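Local coordinates for protein lectin (Lotus tetragonolobus, PDB 2EIG) that probably binds L-fucosyl-containing sugars as a seed lectin of the legume family, whose fold carries one manganese and one calcium ion per subunit, at residues Phe68-Val73 against Val149-Val154; Glu118-Pro123 against Ser133-Ile138. All blocks are in the same frame, centred on the assembly; numbering follows the deposited sequence.

Interaction 1. Residues Phe68-Val73 against Val149-Val154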
# COMPACT_ATOMS: atom_id res chain seq x y z
N PHE A 68 17.90 -17.76 -11.27
CA PHE A 68 18.84 -18.38 -10.35
C PHE A 68 18.36 -19.80 -10.04
O PHE A 68 17.20 -20.14 -10.23
CB PHE A 68 19.00 -17.55 -9.08
CG PHE A 68 17.81 -17.59 -8.17
CD1 PHE A 68 17.76 -18.51 -7.11
CD2 PHE A 68 16.74 -16.73 -8.38
CE1 PHE A 68 16.63 -18.59 -6.26
CE2 PHE A 68 15.56 -16.76 -7.51
CZ PHE A 68 15.54 -17.71 -6.46
N ILE A 69 19.27 -20.63 -9.58
CA ILE A 69 18.88 -21.91 -9.05
C ILE A 69 19.67 -22.11 -7.73
O ILE A 69 20.85 -21.78 -7.65
CB ILE A 69 19.19 -23.06 -10.03
CG1 ILE A 69 18.20 -23.11 -11.23
CG2 ILE A 69 19.10 -24.29 -9.32
CD1 ILE A 69 18.47 -24.20 -12.51
N VAL A 70 18.99 -22.63 -6.70
CA VAL A 70 19.65 -23.13 -5.50
C VAL A 70 19.70 -24.65 -5.52
O VAL A 70 18.73 -25.31 -5.93
CB VAL A 70 19.03 -22.57 -4.16
CG1 VAL A 70 18.98 -21.03 -4.22
CG2 VAL A 70 17.62 -23.14 -3.89
N SER A 71 20.84 -25.20 -5.13
CA SER A 71 21.09 -26.63 -5.28
C SER A 71 21.63 -27.22 -4.02
O SER A 71 22.53 -26.64 -3.38
CB SER A 71 22.05 -26.91 -6.43
OG SER A 71 21.49 -26.43 -7.60
N ASN A 72 21.10 -28.39 -3.69
CA ASN A 72 21.60 -29.19 -2.55
C ASN A 72 23.06 -29.61 -2.75
O ASN A 72 23.50 -29.76 -3.86
CB ASN A 72 20.77 -30.47 -2.38
CG ASN A 72 19.37 -30.21 -1.94
OD1 ASN A 72 18.97 -29.06 -1.74
ND2 ASN A 72 18.58 -31.30 -1.79
N VAL A 73 23.79 -29.77 -1.67
CA VAL A 73 25.17 -30.21 -1.71
C VAL A 73 25.30 -31.40 -0.76
O VAL A 73 24.85 -31.33 0.39
CB VAL A 73 26.16 -29.14 -1.15
CG1 VAL A 73 27.62 -29.63 -1.28
CG2 VAL A 73 25.99 -27.80 -1.81
N VAL A 149 6.55 -15.16 2.18
CA VAL A 149 5.65 -16.09 1.59
C VAL A 149 6.39 -17.39 1.59
O VAL A 149 7.63 -17.42 1.55
CB VAL A 149 5.23 -15.62 0.17
CG1 VAL A 149 6.40 -15.64 -0.83
CG2 VAL A 149 4.11 -16.48 -0.35
N ASN A 150 5.67 -18.49 1.62
CA ASN A 150 6.36 -19.76 1.61
C ASN A 150 6.91 -20.08 0.19
O ASN A 150 6.33 -19.68 -0.85
CB ASN A 150 5.47 -20.84 2.26
CG ASN A 150 5.45 -22.06 1.49
OD1 ASN A 150 4.70 -22.17 0.51
ND2 ASN A 150 6.27 -23.05 1.90
N TRP A 151 8.06 -20.75 0.18
CA TRP A 151 8.80 -21.01 -1.03
C TRP A 151 9.04 -22.53 -1.14
O TRP A 151 9.63 -23.12 -0.26
CB TRP A 151 10.13 -20.23 -1.05
CG TRP A 151 11.10 -20.60 -2.12
CD1 TRP A 151 10.81 -20.99 -3.39
CD2 TRP A 151 12.55 -20.57 -2.04
NE1 TRP A 151 11.96 -21.24 -4.09
CE2 TRP A 151 13.04 -21.01 -3.29
CE3 TRP A 151 13.46 -20.23 -1.04
CZ2 TRP A 151 14.41 -21.08 -3.57
CZ3 TRP A 151 14.80 -20.32 -1.30
CH2 TRP A 151 15.27 -20.74 -2.57
N ASN A 152 8.50 -23.12 -2.20
CA ASN A 152 8.76 -24.52 -2.53
C ASN A 152 10.16 -24.64 -3.03
O ASN A 152 10.41 -24.64 -4.23
CB ASN A 152 7.80 -24.96 -3.63
CG ASN A 152 7.91 -26.45 -3.93
OD1 ASN A 152 8.12 -27.27 -3.02
ND2 ASN A 152 7.76 -26.82 -5.23
N ARG A 153 11.12 -24.74 -2.14
CA ARG A 153 12.49 -24.69 -2.68
C ARG A 153 12.74 -26.06 -3.35
O ARG A 153 12.49 -27.09 -2.73
CB ARG A 153 13.49 -24.39 -1.59
CG ARG A 153 14.90 -24.62 -1.96
CD ARG A 153 15.73 -24.73 -0.69
NE ARG A 153 17.15 -24.94 -0.96
CZ ARG A 153 17.70 -26.12 -1.25
NH1 ARG A 153 16.96 -27.21 -1.39
NH2 ARG A 153 18.99 -26.22 -1.45
N VAL A 154 13.18 -26.03 -4.61
CA VAL A 154 13.46 -27.28 -5.36
C VAL A 154 14.90 -27.20 -5.80
O VAL A 154 15.30 -26.33 -6.59
CB VAL A 154 12.47 -27.51 -6.61
CG1 VAL A 154 12.85 -28.76 -7.45
CG2 VAL A 154 10.98 -27.60 -6.15
O HOH W 1 16.14 -23.66 -7.04
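Val70 meets both Trp151 and Arg153 where the chain passes between the two sheets of the legume-lectin beta sandwich. Phe68-Ser71 lies on the strand that runs from residue 61 in one sheet; Val149 and Asn150 end the outermost strand, 147-150, of the other, and Trp151-Val154 then runs over to the first sheet, through an inverse gamma turn centred on Asn152. The touching parts run at 67° to one another.

Val70 CG2 is at the middle of the apolar packing. It occupies the crowded position between the backbone N and the carbonyl carbon, and from there Val70 CG2 meets Trp151 CH2, tip to tip, at 3.6 Å. Val70 CG2 also lies 3.5 Å from Arg153 NE and touches Arg153 CG, as the arginine crosses it obliquely. The indole's benzo end comes to the edge of the Phe68 ring, Trp151 CZ2 standing 4.3 Å from Phe68 CE1. Within its own segment, Trp151 has Arg153 CB above the centre of one ring face, while its NE1 is hydrogen-bonded to Glu159.

Polar contacts run through a water and through the Arg153 guanidinium. Water 1 accepts from Val70 N at 3.0 Å and lies 2.8 Å from Val154 O, to which it can donate, linking two main chains that do not bond directly across the contact. The Arg153 side chain is extended from CG to NE, and chi4 of -81° then turns CZ out of that line. The strongest polar partner of the guanidinium is Glu214 on strand 214-226, which forms a salt bridge with NH2. Across the contact it meets the amide of Asn72, nearly coplanar with it: Asn72 OD1 is gripped end-on in the guanidinium plane by Arg153 NH1 at 2.8 Å and by Arg153 NH2 at 2.9 Å.

Interaction 2. Residues Glu118-Pro123 against Ser133-Ile138. With MN (manganese (II) ion), chain F; CA (calcium ion), chain G.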
# COMPACT_ATOMS: atom_id res chain seq x y z
N GLU A 118 14.83 -11.78 0.10
CA GLU A 118 15.59 -12.95 0.48
C GLU A 118 14.89 -14.20 -0.00
O GLU A 118 13.67 -14.30 -0.06
CB GLU A 118 15.82 -13.05 2.01
CG GLU A 118 14.49 -13.24 2.75
CD GLU A 118 14.67 -13.56 4.22
OE1 GLU A 118 15.43 -12.91 4.93
OE2 GLU A 118 13.98 -14.48 4.65
N PHE A 119 15.71 -15.18 -0.30
CA PHE A 119 15.24 -16.46 -0.74
C PHE A 119 15.97 -17.28 0.31
O PHE A 119 17.15 -17.56 0.22
CB PHE A 119 15.72 -16.77 -2.16
CG PHE A 119 15.10 -15.88 -3.22
CD1 PHE A 119 15.72 -14.69 -3.60
CD2 PHE A 119 13.88 -16.23 -3.81
CE1 PHE A 119 15.15 -13.87 -4.58
CE2 PHE A 119 13.32 -15.42 -4.79
CZ PHE A 119 13.95 -14.23 -5.18
N ASP A 120 15.24 -17.63 1.34
CA ASP A 120 15.81 -18.14 2.55
C ASP A 120 15.46 -19.63 2.58
O ASP A 120 14.29 -20.00 2.57
CB ASP A 120 15.17 -17.38 3.73
CG ASP A 120 15.76 -17.72 5.07
OD1 ASP A 120 15.63 -16.92 6.01
OD2 ASP A 120 16.33 -18.81 5.25
N SER A 121 16.49 -20.47 2.64
CA SER A 121 16.32 -21.92 2.50
C SER A 121 16.31 -22.62 3.85
O SER A 121 16.30 -23.82 3.92
CB SER A 121 17.49 -22.47 1.68
OG SER A 121 18.73 -22.06 2.22
N HIS A 122 16.46 -21.87 4.94
CA HIS A 122 16.64 -22.47 6.26
C HIS A 122 15.91 -21.69 7.37
O HIS A 122 16.21 -20.52 7.58
CB HIS A 122 18.13 -22.51 6.62
CG HIS A 122 18.40 -23.02 7.99
ND1 HIS A 122 18.39 -24.37 8.30
CD2 HIS A 122 18.73 -22.38 9.14
CE1 HIS A 122 18.67 -24.53 9.58
NE2 HIS A 122 18.86 -23.34 10.12
N PRO A 123 14.95 -22.35 8.07
CA PRO A 123 14.21 -21.72 9.17
C PRO A 123 15.10 -21.48 10.38
O PRO A 123 15.56 -22.41 11.05
CB PRO A 123 13.11 -22.72 9.51
CG PRO A 123 13.10 -23.66 8.38
CD PRO A 123 14.49 -23.73 7.86
N SER A 133 9.22 -23.55 5.95
CA SER A 133 10.61 -23.89 5.89
C SER A 133 11.25 -22.76 5.02
O SER A 133 11.44 -21.61 5.48
CB SER A 133 10.72 -25.29 5.28
OG SER A 133 12.07 -25.69 5.16
N SER A 134 11.52 -23.07 3.75
CA SER A 134 12.01 -22.05 2.82
C SER A 134 10.93 -21.02 2.57
O SER A 134 9.74 -21.33 2.54
CB SER A 134 12.46 -22.68 1.48
OG SER A 134 13.52 -23.56 1.72
N HIS A 135 11.35 -19.79 2.43
CA HIS A 135 10.43 -18.72 2.25
C HIS A 135 11.08 -17.59 1.44
O HIS A 135 12.32 -17.47 1.37
CB HIS A 135 9.96 -18.22 3.61
CG HIS A 135 11.08 -17.90 4.55
ND1 HIS A 135 11.77 -18.86 5.26
CD2 HIS A 135 11.60 -16.72 4.91
CE1 HIS A 135 12.68 -18.27 6.01
NE2 HIS A 135 12.59 -16.96 5.83
N ILE A 136 10.24 -16.81 0.80
CA ILE A 136 10.70 -15.65 0.09
C ILE A 136 10.26 -14.50 1.00
O ILE A 136 9.08 -14.45 1.36
CB ILE A 136 10.10 -15.57 -1.35
CG1 ILE A 136 10.64 -16.70 -2.24
CG2 ILE A 136 10.43 -14.20 -2.03
CD1 ILE A 136 9.52 -17.35 -3.19
N GLY A 137 11.18 -13.64 1.40
CA GLY A 137 10.83 -12.53 2.28
C GLY A 137 11.26 -11.17 1.80
O GLY A 137 12.24 -11.05 1.06
N ILE A 138 10.52 -10.13 2.22
CA ILE A 138 11.00 -8.74 2.10
C ILE A 138 11.49 -8.20 3.43
O ILE A 138 10.76 -8.20 4.43
CB ILE A 138 9.97 -7.83 1.46
CG1 ILE A 138 9.76 -8.33 0.02
CG2 ILE A 138 10.50 -6.39 1.48
CD1 ILE A 138 8.54 -7.78 -0.66
MN MN F . 14.04 -15.49 6.59
CA CA G . 16.96 -18.26 7.58
O HOH W 2 15.52 -14.06 7.27
O HOH W 3 15.04 -26.00 3.85
O HOH W 4 12.34 -14.16 7.16
O HOH W 5 17.64 -16.11 7.94
O HOH W 6 19.02 -18.75 6.57
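Glu118, Asp120 and His135 converge on one manganese ion from adjacent antiparallel strands of the seven-stranded sheet, forming the metal site of the legume-lectin fold. Asp120 carries CG anti to its N (chi1 -175°), which sets its carboxylate beside the imidazole of His135. The two side chains point the same way, with Asp120 CB over one imidazole face, 3.6 Å from the centroid of the His135 ring in a CH-pi contact. Beyond CG the Glu118 chain extends across Gly137 to bring OE2 to the manganese at 2.2 Å; OE1 accepts from water 2, itself a manganese ligand. Asp120 OD1 bridges the ions, 2.2 Å from manganese and 2.5 Å from calcium, while OD2 binds calcium alone. OD2 also accepts from His122 N, an Asx turn that accompanies the turn of the chain bringing His122 O to the calcium at 2.4 Å. Asp127 completes the manganese sphere and, with Asn124, that of calcium.

Backbone bonds pair Glu118 with Gly137 and Asp120 with His135. Between them, Phe119 and Ile136 form a non-hydrogen-bonded pair whose side chains emerge on the face away from the metals, Phe119 CD2 meeting Ile136 CG1 at 3.6 Å and both packing on Met176.

The rotation of the imidazole is fixed in its own segment: His135 ND1 donates in the ring plane to Ser133 O at 2.8 Å. With the proton on ND1, NE2 is left to bind manganese, and the carboxylates gathered around the two cations probably offset much of their charge.

How the interactions relate
Interactions 1 and 2 lie side by side, their centres 9 Å apart, and share a sheet in which strand 135-140 neighbours strand 147-150. Val149 N is probably hydrogen-bonded to Ile136 O (2.7 Å) and Trp151 N to Ser134 O (3.0 Å), so the pairing continues past the strand end as the chain leaves for the opposite sheet. Between the sheets the rings of Phe68 and Phe119 meet with planes about 55° apart. Glu214, the salt-bridge partner of Arg153, also shares a hydrogen bond with Ser121 OG through OE2. Interaction 2 supplies metal ligands directly; interaction 1 contributes none, and the Trp151 side chain is about 9 Å from each ion.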